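Side-chain contacts in betaine aldehyde dehydrogenase (Staphylococcus aureus subsp. aureus COL, PDB 4QTO), which catalyses the NAD-dependent oxidation of betaine aldehyde to glycine betaine, the osmoprotectant: residues A187-A192 with G489-K494; G452-V457 with V466-F471; L114-T119 with N344-D349. All blocks are in the same frame, centred on the assembly; numbering follows the deposited sequence. Where two conformers were deposited one is given.

Interaction 1 of 3, residues A187-A192 with G489-K494; sequences ASWKIA and GRELGK
A bend at chi4 (-61°) turns the end of the otherwise extended Lys190 chain so that NZ meets the carboxylate of Glu491, whose own chain runs straight beyond CG. The pair ties helix 183-197, part of the Rossmann-type NAD-binding domain of the aldehyde dehydrogenase fold, to the loop leading into helix 493-498. NZ of Lys190 lies 2.7 Å from OE2 of Glu491, a salt bridge made on the syn side but 25° out of the carboxylate plane. The same NZ also bonds the hydroxyls of Ser254 and Thr256 on strand 252-256, so three partners grip a buried ammonium. OE1 of Glu491 sits in the plane of the Trp189 indole at its edge, 3.3 Å from CE3, with carboxylate and ring planes 76° apart. Leu492 spreads over one face of that indole: CD2 makes a CH-pi contact 3.6 Å from the centroid of the five-membered ring, and CD1 reaches CZ2 of Trp189 at 3.8 Å. Trp480 meets the indole edge-to-face. The backbones are joined by one water, which donates to Trp189 O and accepts from Leu492 N, each at 2.8 Å.

Interaction 2 of 3, residues G452-V457 with V466-F471; sequences GKAQRV and VWINDF
Ala454 and Ile468 supply the closest apolar contact, CB of Ala454 lying 3.6 Å from CG2 of Ile468. Both CB atoms point toward the opposite segment. In Ile468 a chi1 of -68° sets CG1 beside the backbone N and leaves CG2 anti to it, which lays this methyl on Ala454, while CG1 and an extended chi2 carry CD1 along the helix surface. There CD1 of Ile468 meets CG of Gln455 at 3.8 Å, the two chains crossing at about a right angle, and passes 4.0 Å from Ala454 O. Although the CB of Gln455 heads away from the strand, its CG still reaches the tip of the isoleucine. No hydrogen bond links the segments.

The packing belongs to a beta-alpha-beta crossover, strand 443-447, helix 451-460 and strand 465-468, with the helix laid against the second strand of the unit. Trp467 and Asn469 bond by backbone to strand 443-447, while residues 466-468 pair in parallel with a strand of the second subunit, extending the sheet into that neighbour.

Polar bonds lie off this apolar seam. Asn469 ND2 bonds Ser448 O. Past the strand, Phe471 N donates to the anti lone pair of Asp470 OD1 at 2.8 Å, and Asp470 OD2 takes a bond from Asn509 of the second subunit. In one of its two conformers Gln455 OE1 is hydrogen-bonded to NE2 of Gln455 of the fourth subunit.

Aromatic packing comes last: Trp467 CZ3 sits over the centre of the Phe471 ring, 3.5 Å above its plane.

Interaction 3 of 3, residues L114-T119 with N344-D349; sequences LARLET and NGFDAD
The Thr119 methyl sits almost squarely over the Phe346 ring, CG2 standing 3.7 Å from the centroid and 10° off the normal, a CH-pi contact. Its first torsion divides the work: CG2 lies anti to the backbone N and faces the ring, while OG1, beside that N, bonds Ser129 and Lys124 O. Arg116 borders the same ring. Its CB lies in the ring plane at the edge, 4.0 Å from CE1 of Phe346, and its backbone O comes obliquely to within 3.4 Å of CZ of Phe346. The guanidinium runs nearly parallel to the ring, planes 6° apart, and its NH2 approaches CD1 of Phe346 obliquely at 3.8 Å. The contact joins helix 111-122 to the loop before helix 358-373. A type I turn from Asn344 to Asp347 presents the phenyl, and Asn344 OD1 accepts Phe346 N at 3.0 Å in an Asx turn, the N-H...O angle nearly straight at 172°. Water links NH2 of Arg116 to Phe346 O. With no direct hydrogen bond between the segments and Arg116 NE paired with Glu112, this partly buried contact is held by van der Waals and CH-pi packing, with one water as the polar link.

In the fold
Interaction 1 is the most central contact, about 9 Å from the chain centre to its own centre, whereas interactions 2 and 3 lie about 23 and 20 Å out. No two of them touch or share a helix or strand. Interaction 1 is fully buried and combines a salt bridge with aromatic and aliphatic packing. Interaction 2, nested in the chain loop that interaction 1 closes, is a purely apolar helix-on-strand contact whose surroundings reach into two neighbouring subunits. Interaction 3 alternates with interaction 1 along the chain and sets a partly exposed loop against a helix; no other subunit touches its segments, and a water bridge is its polar link, where interaction 1 has a salt bridge as well.

Interaction 1 of 3, residues A187-A192 with G489-K494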
loop_
_atom_site.group_PDB
_atom_site.type_symbol
_atom_site.label_atom_id
_atom_site.label_comp_id
_atom_site.label_asym_id
_atom_site.label_seq_id
_atom_site.Cartn_x
_atom_site.Cartn_y
_atom_site.Cartn_z
ATOM N N ALA A 187 25.466 4.787 -10.116
ATOM C CA ALA A 187 25.073 3.895 -11.199
ATOM C C ALA A 187 24.102 2.822 -10.663
ATOM O O ALA A 187 23.075 2.534 -11.288
ATOM C CB ALA A 187 26.263 3.229 -11.827
ATOM N N SER A 188 24.444 2.230 -9.513
ATOM C CA SER A 188 23.597 1.164 -8.930
ATOM C C SER A 188 22.188 1.658 -8.634
ATOM O O SER A 188 21.201 0.933 -8.778
ATOM C CB SER A 188 24.205 0.526 -7.677
ATOM O OG SER A 188 24.156 1.365 -6.511
ATOM N N TRP A 189 22.072 2.909 -8.193
ATOM C CA TRP A 189 20.759 3.478 -7.870
ATOM C C TRP A 189 19.817 3.565 -9.072
ATOM O O TRP A 189 18.597 3.554 -8.915
ATOM C CB TRP A 189 20.926 4.881 -7.275
ATOM C CG TRP A 189 21.524 4.967 -5.893
ATOM C CD1 TRP A 189 22.229 4.016 -5.226
ATOM C CD2 TRP A 189 21.575 6.148 -5.074
ATOM N NE1 TRP A 189 22.652 4.515 -4.014
ATOM C CE2 TRP A 189 22.238 5.817 -3.899
ATOM C CE3 TRP A 189 21.056 7.443 -5.221
ATOM C CZ2 TRP A 189 22.455 6.744 -2.883
ATOM C CZ3 TRP A 189 21.249 8.358 -4.185
ATOM C CH2 TRP A 189 21.938 7.990 -3.049
ATOM N N LYS A 190 20.399 3.679 -10.251
ATOM C CA LYS A 190 19.677 3.750 -11.496
ATOM C C LYS A 190 19.510 2.382 -12.171
ATOM O O LYS A 190 18.398 2.023 -12.598
ATOM C CB LYS A 190 20.368 4.751 -12.448
ATOM C CG LYS A 190 20.552 6.155 -11.857
ATOM C CD LYS A 190 21.064 7.123 -12.894
ATOM C CE LYS A 190 21.452 8.481 -12.341
ATOM N NZ LYS A 190 20.337 9.194 -11.703
ATOM N N ILE A 191 20.588 1.592 -12.235
ATOM C CA ILE A 191 20.537 0.313 -12.916
ATOM C C ILE A 191 19.614 -0.652 -12.211
ATOM O O ILE A 191 18.810 -1.355 -12.860
ATOM C CB ILE A 191 21.936 -0.330 -12.979
ATOM C CG1 ILE A 191 22.837 0.474 -13.927
ATOM C CG2 ILE A 191 21.869 -1.750 -13.469
ATOM C CD1 ILE A 191 24.295 0.141 -13.738
ATOM N N ALA A 192 19.707 -0.718 -10.884
ATOM C CA ALA A 192 18.967 -1.751 -10.158
ATOM C C ALA A 192 17.463 -1.697 -10.396
ATOM O O ALA A 192 16.848 -2.726 -10.745
ATOM C CB ALA A 192 19.312 -1.739 -8.689
ATOM N N GLY A 489 11.842 14.141 -8.424
ATOM C CA GLY A 489 11.717 12.706 -8.222
ATOM C C GLY A 489 12.557 12.157 -7.077
ATOM O O GLY A 489 13.158 12.884 -6.291
ATOM N N ARG A 490 12.565 10.821 -7.001
ATOM C CA ARG A 490 13.300 10.163 -5.961
ATOM C C ARG A 490 14.044 8.940 -6.514
ATOM O O ARG A 490 13.612 8.318 -7.481
ATOM C CB ARG A 490 12.368 9.645 -4.837
ATOM C CG ARG A 490 11.723 10.703 -3.969
ATOM C CD ARG A 490 12.733 11.408 -3.109
ATOM N NE ARG A 490 12.191 12.416 -2.212
ATOM C CZ ARG A 490 11.925 13.678 -2.585
ATOM N NH1 ARG A 490 12.125 14.074 -3.847
ATOM N NH2 ARG A 490 11.479 14.545 -1.710
ATOM N N GLU A 491 15.153 8.631 -5.870
ATOM C CA GLU A 491 15.882 7.393 -6.081
ATOM C C GLU A 491 15.840 6.606 -4.786
ATOM O O GLU A 491 15.658 7.182 -3.694
ATOM C CB GLU A 491 17.287 7.640 -6.552
ATOM C CG GLU A 491 17.260 8.187 -7.980
ATOM C CD GLU A 491 18.626 8.263 -8.650
ATOM O OE1 GLU A 491 19.617 8.539 -7.990
ATOM O OE2 GLU A 491 18.679 8.060 -9.859
ATOM N N LEU A 492 16.024 5.305 -4.902
ATOM C CA LEU A 492 15.933 4.347 -3.771
ATOM C C LEU A 492 14.482 4.184 -3.251
ATOM O O LEU A 492 13.577 4.972 -3.531
ATOM C CB LEU A 492 16.879 4.688 -2.601
ATOM C CG LEU A 492 18.342 4.884 -3.011
ATOM C CD1 LEU A 492 19.165 5.206 -1.778
ATOM C CD2 LEU A 492 18.890 3.682 -3.771
ATOM N N GLY A 493 14.294 3.096 -2.508
ATOM C CA GLY A 493 12.988 2.756 -1.960
ATOM C C GLY A 493 11.950 2.420 -3.003
ATOM O O GLY A 493 12.229 2.285 -4.198
ATOM N N LYS A 494 10.711 2.243 -2.534
ATOM C CA LYS A 494 9.632 1.933 -3.442
ATOM C C LYS A 494 9.365 3.073 -4.403
ATOM O O LYS A 494 9.084 2.836 -5.582
ATOM C CB LYS A 494 8.381 1.546 -2.640
ATOM C CG LYS A 494 8.575 0.239 -1.867
ATOM C CD LYS A 494 7.339 -0.170 -1.103
ATOM C CE LYS A 494 7.625 -1.440 -0.299
ATOM N NZ LYS A 494 6.396 -1.973 0.384
HETATM O O HOH W 1 16.356 4.384 -7.508
HETATM O O HOH W 2 22.028 8.536 -8.971
#

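Interaction 2 of 3, residues G452-V457 with V466-F471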
loop_
_atom_site.group_PDB
_atom_site.type_symbol
_atom_site.label_atom_id
_atom_site.label_comp_id
_atom_site.label_asym_id
_atom_site.label_seq_id
_atom_site.Cartn_x
_atom_site.Cartn_y
_atom_site.Cartn_z
ATOM N N GLY A 452 12.120 15.942 21.141
ATOM C CA GLY A 452 10.887 16.625 20.739
ATOM C C GLY A 452 11.183 17.862 19.904
ATOM O O GLY A 452 10.524 18.131 18.887
ATOM N N LYS A 453 12.176 18.639 20.329
ATOM C CA LYS A 453 12.572 19.833 19.572
ATOM C C LYS A 453 13.137 19.450 18.203
ATOM O O LYS A 453 12.816 20.057 17.182
ATOM C CB LYS A 453 13.598 20.669 20.360
ATOM C CG LYS A 453 14.080 21.901 19.591
ATOM C CD LYS A 453 14.852 22.864 20.491
ATOM C CE LYS A 453 16.176 22.268 20.925
ATOM N NZ LYS A 453 16.807 23.101 21.999
ATOM N N ALA A 454 14.016 18.449 18.189
ATOM C CA ALA A 454 14.600 18.001 16.928
ATOM C C ALA A 454 13.519 17.576 15.946
ATOM O O ALA A 454 13.606 17.892 14.733
ATOM C CB ALA A 454 15.574 16.879 17.150
ATOM N N GLN A 455 12.506 16.869 16.443
ATOM C CA GLN A 455 11.379 16.431 15.605
ATOM C C GLN A 455 10.578 17.647 15.078
ATOM O O GLN A 455 10.183 17.672 13.918
ATOM C CB GLN A 455 10.499 15.444 16.379
ATOM C CG GLN A 455 11.213 14.099 16.578
ATOM C CD GLN A 455 10.521 13.116 17.477
ATOM O OE1 GLN A 455 10.418 11.937 17.118
ATOM N NE2 GLN A 455 10.070 13.567 18.666
ATOM N N ARG A 456 10.358 18.667 15.914
ATOM C CA ARG A 456 9.657 19.872 15.460
ATOM C C ARG A 456 10.408 20.545 14.324
ATOM O O ARG A 456 9.826 20.976 13.314
ATOM C CB ARG A 456 9.496 20.945 16.543
ATOM C CG ARG A 456 8.492 20.662 17.612
ATOM C CD ARG A 456 8.190 21.962 18.370
ATOM N NE ARG A 456 9.366 22.521 19.072
ATOM C CZ ARG A 456 9.783 22.151 20.280
ATOM N NH1 ARG A 456 9.192 21.181 20.979
ATOM N NH2 ARG A 456 10.808 22.771 20.843
ATOM N N VAL A 457 11.713 20.669 14.500
ATOM C CA VAL A 457 12.537 21.287 13.473
ATOM C C VAL A 457 12.506 20.423 12.201
ATOM O O VAL A 457 12.306 20.927 11.082
ATOM C CB VAL A 457 13.966 21.519 13.976
ATOM C CG1 VAL A 457 14.889 21.963 12.865
ATOM C CG2 VAL A 457 13.944 22.526 15.114
ATOM N N VAL A 466 16.014 14.241 6.479
ATOM C CA VAL A 466 16.454 14.949 7.691
ATOM C C VAL A 466 16.961 13.924 8.690
ATOM O O VAL A 466 16.249 12.974 9.013
ATOM C CB VAL A 466 15.347 15.741 8.378
ATOM C CG1 VAL A 466 15.918 16.476 9.570
ATOM C CG2 VAL A 466 14.703 16.732 7.383
ATOM N N TRP A 467 18.207 14.104 9.151
ATOM C CA TRP A 467 18.787 13.254 10.166
ATOM C C TRP A 467 18.660 13.936 11.537
ATOM O O TRP A 467 18.921 15.141 11.673
ATOM C CB TRP A 467 20.269 13.011 9.908
ATOM C CG TRP A 467 20.556 12.393 8.593
ATOM C CD1 TRP A 467 20.202 11.139 8.186
ATOM C CD2 TRP A 467 21.264 12.983 7.502
ATOM N NE1 TRP A 467 20.623 10.920 6.911
ATOM C CE2 TRP A 467 21.291 12.035 6.467
ATOM C CE3 TRP A 467 21.858 14.228 7.281
ATOM C CZ2 TRP A 467 21.910 12.289 5.239
ATOM C CZ3 TRP A 467 22.479 14.464 6.068
ATOM C CH2 TRP A 467 22.519 13.503 5.075
ATOM N N ILE A 468 18.253 13.180 12.540
ATOM C CA ILE A 468 18.213 13.666 13.931
ATOM C C ILE A 468 19.377 12.994 14.636
ATOM O O ILE A 468 19.434 11.766 14.762
ATOM C CB ILE A 468 16.868 13.399 14.616
ATOM C CG1 ILE A 468 15.792 14.279 13.946
ATOM C CG2 ILE A 468 16.996 13.689 16.112
ATOM C CD1 ILE A 468 14.374 13.997 14.390
ATOM N N ASN A 469 20.330 13.819 15.080
ATOM C CA ASN A 469 21.528 13.336 15.739
ATOM C C ASN A 469 22.380 12.352 14.912
ATOM O O ASN A 469 22.898 11.352 15.422
ATOM C CB ASN A 469 21.244 12.811 17.136
ATOM C CG ASN A 469 20.751 13.900 18.067
ATOM O OD1 ASN A 469 21.244 15.025 18.037
ATOM N ND2 ASN A 469 19.725 13.587 18.876
ATOM N N ASP A 470 22.503 12.658 13.623
ATOM C CA ASP A 470 23.337 11.894 12.717
ATOM C C ASP A 470 23.628 12.779 11.519
ATOM O O ASP A 470 23.039 13.868 11.387
ATOM C CB ASP A 470 22.661 10.579 12.306
ATOM C CG ASP A 470 23.658 9.452 12.031
ATOM O OD1 ASP A 470 24.784 9.696 11.539
ATOM O OD2 ASP A 470 23.288 8.282 12.326
ATOM N N PHE A 471 24.541 12.327 10.670
ATOM C CA PHE A 471 24.826 13.012 9.424
ATOM C C PHE A 471 25.320 11.969 8.428
ATOM O O PHE A 471 26.186 11.164 8.771
ATOM C CB PHE A 471 25.852 14.191 9.558
ATOM C CG PHE A 471 25.657 15.208 8.506
ATOM C CD1 PHE A 471 26.086 14.951 7.221
ATOM C CD2 PHE A 471 24.947 16.379 8.755
ATOM C CE1 PHE A 471 25.805 15.824 6.211
ATOM C CE2 PHE A 471 24.650 17.241 7.724
ATOM C CZ PHE A 471 25.091 16.962 6.464
#

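Interaction 3 of 3, residues L114-T119 with N344-D349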
loop_
_atom_site.group_PDB
_atom_site.type_symbol
_atom_site.label_atom_id
_atom_site.label_comp_id
_atom_site.label_asym_id
_atom_site.label_seq_id
_atom_site.Cartn_x
_atom_site.Cartn_y
_atom_site.Cartn_z
ATOM N N LEU A 114 36.872 -3.788 -6.884
ATOM C CA LEU A 114 36.021 -2.645 -7.189
ATOM C C LEU A 114 36.357 -1.444 -6.294
ATOM O O LEU A 114 36.370 -0.310 -6.782
ATOM C CB LEU A 114 34.548 -3.007 -7.047
ATOM C CG LEU A 114 33.937 -3.884 -8.156
ATOM C CD1 LEU A 114 32.587 -4.461 -7.764
ATOM C CD2 LEU A 114 33.819 -3.096 -9.442
ATOM N N ALA A 115 36.549 -1.698 -5.008
ATOM C CA ALA A 115 36.878 -0.620 -4.064
ATOM C C ALA A 115 38.193 0.038 -4.458
ATOM O O ALA A 115 38.322 1.286 -4.479
ATOM C CB ALA A 115 36.944 -1.148 -2.662
ATOM N N ARG A 116 39.178 -0.778 -4.819
ATOM C CA ARG A 116 40.460 -0.245 -5.246
ATOM C C ARG A 116 40.347 0.590 -6.526
ATOM O O ARG A 116 40.939 1.662 -6.636
ATOM C CB ARG A 116 41.510 -1.371 -5.388
ATOM C CG ARG A 116 41.839 -2.002 -4.062
ATOM C CD ARG A 116 42.873 -3.119 -4.154
ATOM N NE ARG A 116 43.188 -3.570 -2.802
ATOM C CZ ARG A 116 44.074 -2.982 -1.989
ATOM N NH1 ARG A 116 44.269 -3.471 -0.767
ATOM N NH2 ARG A 116 44.781 -1.917 -2.378
ATOM N N LEU A 117 39.577 0.107 -7.489
ATOM C CA LEU A 117 39.371 0.826 -8.730
ATOM C C LEU A 117 38.671 2.174 -8.470
ATOM O O LEU A 117 39.014 3.192 -9.082
ATOM C CB LEU A 117 38.537 -0.058 -9.660
ATOM C CG LEU A 117 38.419 0.422 -11.095
ATOM C CD1 LEU A 117 39.812 0.620 -11.664
ATOM C CD2 LEU A 117 37.596 -0.545 -11.919
ATOM N N GLU A 118 37.708 2.192 -7.541
ATOM C CA GLU A 118 36.976 3.414 -7.236
ATOM C C GLU A 118 37.902 4.445 -6.570
ATOM O O GLU A 118 37.861 5.632 -6.907
ATOM C CB GLU A 118 35.743 3.130 -6.368
ATOM C CG GLU A 118 34.657 4.204 -6.413
ATOM C CD GLU A 118 33.850 4.182 -7.719
ATOM O OE1 GLU A 118 34.429 4.313 -8.808
ATOM O OE2 GLU A 118 32.613 4.096 -7.687
ATOM N N THR A 119 38.777 3.991 -5.672
ATOM C CA THR A 119 39.725 4.891 -5.024
ATOM C C THR A 119 40.745 5.392 -6.031
ATOM O O THR A 119 41.137 6.584 -5.994
ATOM C CB THR A 119 40.390 4.180 -3.829
ATOM O OG1 THR A 119 39.479 4.240 -2.739
ATOM C CG2 THR A 119 41.689 4.818 -3.414
ATOM N N ASN A 344 47.193 9.974 0.213
ATOM C CA ASN A 344 46.777 8.981 -0.766
ATOM C C ASN A 344 45.645 8.151 -0.177
ATOM O O ASN A 344 45.758 7.638 0.933
ATOM C CB ASN A 344 47.988 8.083 -1.051
ATOM C CG ASN A 344 47.790 7.115 -2.216
ATOM O OD1 ASN A 344 46.683 6.823 -2.646
ATOM N ND2 ASN A 344 48.911 6.579 -2.700
ATOM N N GLY A 345 44.554 7.992 -0.929
ATOM C CA GLY A 345 43.445 7.171 -0.475
ATOM C C GLY A 345 43.807 5.715 -0.199
ATOM O O GLY A 345 43.106 5.027 0.551
ATOM N N PHE A 346 44.887 5.217 -0.803
ATOM C CA PHE A 346 45.324 3.841 -0.528
ATOM C C PHE A 346 46.062 3.692 0.786
ATOM O O PHE A 346 46.261 2.565 1.246
ATOM C CB PHE A 346 46.175 3.314 -1.661
ATOM C CG PHE A 346 45.385 3.015 -2.906
ATOM C CD1 PHE A 346 44.618 1.873 -2.974
ATOM C CD2 PHE A 346 45.451 3.854 -4.019
ATOM C CE1 PHE A 346 43.907 1.567 -4.135
ATOM C CE2 PHE A 346 44.741 3.550 -5.173
ATOM C CZ PHE A 346 43.969 2.410 -5.219
ATOM N N ASP A 347 46.512 4.797 1.380
ATOM C CA ASP A 347 47.269 4.747 2.646
ATOM C C ASP A 347 46.293 4.758 3.829
ATOM O O ASP A 347 45.407 5.611 3.912
ATOM C CB ASP A 347 48.271 5.914 2.725
ATOM C CG ASP A 347 49.440 5.772 1.720
ATOM O OD1 ASP A 347 49.724 4.634 1.261
ATOM O OD2 ASP A 347 50.107 6.790 1.408
ATOM N N ALA A 348 46.466 3.816 4.742
ATOM C CA ALA A 348 45.548 3.643 5.872
ATOM C C ALA A 348 45.373 4.841 6.789
ATOM O O ALA A 348 44.303 5.010 7.366
ATOM C CB ALA A 348 45.958 2.421 6.696
ATOM N N ASP A 349 46.402 5.676 6.912
ATOM C CA ASP A 349 46.336 6.848 7.778
ATOM C C ASP A 349 45.575 8.033 7.178
ATOM O O ASP A 349 45.187 8.955 7.894
ATOM C CB ASP A 349 47.740 7.335 8.132
ATOM C CG ASP A 349 48.466 6.418 9.091
ATOM O OD1 ASP A 349 47.856 5.463 9.620
ATOM O OD2 ASP A 349 49.656 6.679 9.337
HETATM O O HOH W 3 46.044 -0.210 0.066
#